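Local coordinates for protein halorhodopsin (Halobacterium salinarum, PDB 2JAF) that pumps chloride ions across the membrane when light excites its bound retinal chromophore, at the interface of chains A and B. Sequence-based numbering; all coordinates share one arbitrary frame. Chains: chain A/B, Halorhodopsin.

The interface of chains A and B. Residues chain A 68, 71-72, 114; chain B 136, 139-140, 171, 174.
Transmembrane helices of two halorhodopsin copies, members of the bacteriorhodopsin-like retinal protein family, pack here: helix 58-82 and helix 106-127 of chain A face helices 131-153 and 158-180 of chain B. The deposited assembly holds three copies, so this may be a protomer contact of a trimer. A:Met68 reaches across to helices 131-153 and 158-180 of chain B. Its chain is extended through chi2 (-166°) and bends at chi3 (-88°), which carries the end methyl past B:Ala140 to B:Thr136. The sulfur SD lies 3.5 Å from the methyl CB of B:Ala140. The methyl CE is tight against CG2 of B:Thr136 at 3.3 Å. CE also meets CG1 of B:Val174 at 4.0 Å. B:Phe171 projects the other way, towards chain A. The SD sulfur of A:Met68 lies in the plane of the B:Phe171 ring, at its CD1-CE1 edge, 3.9 Å from both atoms. The far end of the ring reaches helix 58-82, with CZ 3.9 Å from CG2 of A:Val72 and 4.0 Å from CB of A:Leu71. With chi1 at 178°, CG2 of A:Val72 lies beside the backbone N, and this branch meets the ring; the two side chains cross at about a right angle. An alanine in place of A:Met68 removes SD and CE, which would probably open a gap beside B:Thr136, B:Ala140 and B:Val174 and leave the ring of B:Phe171 freer to shift.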
ATOM      1  N   MET A  68     -13.165   8.764  -7.944  1.00 29.99           N
ATOM      2  CA  MET A  68     -12.389   7.538  -8.001  1.00 29.31           C
ATOM      3  C   MET A  68     -13.035   6.309  -7.403  1.00 28.24           C
ATOM      4  O   MET A  68     -12.588   5.198  -7.663  1.00 27.54           O
ATOM      5  CB  MET A  68     -11.037   7.757  -7.361  1.00 30.02           C
ATOM      6  CG  MET A  68     -10.118   8.552  -8.254  1.00 33.79           C
ATOM      7  SD  MET A  68      -8.480   8.421  -7.630  1.00 33.41           S
ATOM      8  CE  MET A  68      -8.493   9.780  -6.478  1.00 32.97           C
ATOM      9  N   LEU A  71     -14.308   4.584 -10.204  1.00 26.31           N
ATOM     10  CA  LEU A  71     -13.176   4.278 -11.079  1.00 26.66           C
ATOM     11  C   LEU A  71     -12.506   2.987 -10.603  1.00 25.18           C
ATOM     12  O   LEU A  71     -12.205   2.102 -11.405  1.00 25.50           O
ATOM     13  CB  LEU A  71     -12.166   5.424 -11.074  1.00 28.39           C
ATOM     14  CG  LEU A  71     -12.519   6.614 -11.969  1.00 31.69           C
ATOM     15  CD1 LEU A  71     -11.552   7.760 -11.712  1.00 33.13           C
ATOM     16  CD2 LEU A  71     -12.465   6.175 -13.428  1.00 32.59           C
ATOM     17  N   VAL A  72     -12.280   2.884  -9.295  1.00 21.97           N
ATOM     18  CA  VAL A  72     -11.668   1.679  -8.728  1.00 22.16           C
ATOM     19  C   VAL A  72     -12.640   0.510  -8.892  1.00 21.38           C
ATOM     20  O   VAL A  72     -12.236  -0.629  -9.164  1.00 22.36           O
ATOM     21  CB  VAL A  72     -11.354   1.863  -7.221  1.00 22.91           C
ATOM     22  CG1 VAL A  72     -10.747   0.566  -6.641  1.00 20.66           C
ATOM     23  CG2 VAL A  72     -10.397   3.033  -7.032  1.00 20.45           C
ATOM     24  N   LEU A 114      -8.309  -0.771  -1.974  1.00 24.90           N
ATOM     25  CA  LEU A 114      -8.079   0.547  -2.555  1.00 25.70           C
ATOM     26  C   LEU A 114      -9.371   1.373  -2.538  1.00 24.76           C
ATOM     27  O   LEU A 114      -9.347   2.561  -2.227  1.00 26.06           O
ATOM     28  CB  LEU A 114      -7.568   0.427  -3.993  1.00 27.31           C
ATOM     29  CG  LEU A 114      -7.369   1.761  -4.722  1.00 29.68           C
ATOM     30  CD1 LEU A 114      -6.310   2.599  -4.017  1.00 29.49           C
ATOM     31  CD2 LEU A 114      -6.966   1.493  -6.160  1.00 30.29           C
TER
ATOM     32  N   THR B 136      -5.107  12.068  -2.004  1.00 32.97           N
ATOM     33  CA  THR B 136      -5.921  11.731  -3.161  1.00 31.94           C
ATOM     34  C   THR B 136      -5.075  11.440  -4.388  1.00 29.95           C
ATOM     35  O   THR B 136      -5.360  10.513  -5.150  1.00 28.65           O
ATOM     36  CB  THR B 136      -6.888  12.875  -3.494  1.00 34.44           C
ATOM     37  OG1 THR B 136      -7.630  13.226  -2.319  1.00 38.48           O
ATOM     38  CG2 THR B 136      -7.856  12.449  -4.579  1.00 35.86           C
ATOM     39  N   ALA B 139      -3.229   8.043  -4.159  1.00 24.72           N
ATOM     40  CA  ALA B 139      -4.172   6.954  -4.360  1.00 24.37           C
ATOM     41  C   ALA B 139      -4.451   6.803  -5.848  1.00 23.88           C
ATOM     42  O   ALA B 139      -4.498   5.690  -6.368  1.00 24.66           O
ATOM     43  CB  ALA B 139      -5.463   7.237  -3.611  1.00 24.22           C
ATOM     44  N   ALA B 140      -4.627   7.931  -6.532  1.00 23.34           N
ATOM     45  CA  ALA B 140      -4.906   7.907  -7.963  1.00 23.35           C
ATOM     46  C   ALA B 140      -3.709   7.336  -8.694  1.00 23.41           C
ATOM     47  O   ALA B 140      -3.846   6.589  -9.670  1.00 21.84           O
ATOM     48  CB  ALA B 140      -5.205   9.323  -8.465  1.00 24.11           C
ATOM     49  N   PHE B 171      -6.921   7.376 -14.305  1.00 19.70           N
ATOM     50  CA  PHE B 171      -6.268   7.685 -13.039  1.00 19.25           C
ATOM     51  C   PHE B 171      -5.156   8.702 -13.275  1.00 21.56           C
ATOM     52  O   PHE B 171      -4.938   9.607 -12.461  1.00 21.13           O
ATOM     53  CB  PHE B 171      -5.677   6.423 -12.409  1.00 19.77           C
ATOM     54  CG  PHE B 171      -6.687   5.572 -11.692  1.00 20.13           C
ATOM     55  CD1 PHE B 171      -7.350   6.055 -10.569  1.00 20.77           C
ATOM     56  CD2 PHE B 171      -6.949   4.271 -12.118  1.00 21.69           C
ATOM     57  CE1 PHE B 171      -8.265   5.254  -9.872  1.00 19.00           C
ATOM     58  CE2 PHE B 171      -7.858   3.465 -11.427  1.00 21.52           C
ATOM     59  CZ  PHE B 171      -8.513   3.958 -10.306  1.00 20.78           C
ATOM     60  N   VAL B 174      -6.376  12.112 -13.241  1.00 22.34           N
ATOM     61  CA  VAL B 174      -6.649  12.622 -11.898  1.00 22.29           C
ATOM     62  C   VAL B 174      -5.355  13.195 -11.330  1.00 22.82           C
ATOM     63  O   VAL B 174      -5.352  14.261 -10.708  1.00 24.47           O
ATOM     64  CB  VAL B 174      -7.150  11.518 -10.952  1.00 22.46           C
ATOM     65  CG1 VAL B 174      -7.308  12.081  -9.541  1.00 20.38           C
ATOM     66  CG2 VAL B 174      -8.478  10.964 -11.454  1.00 21.70           C
TER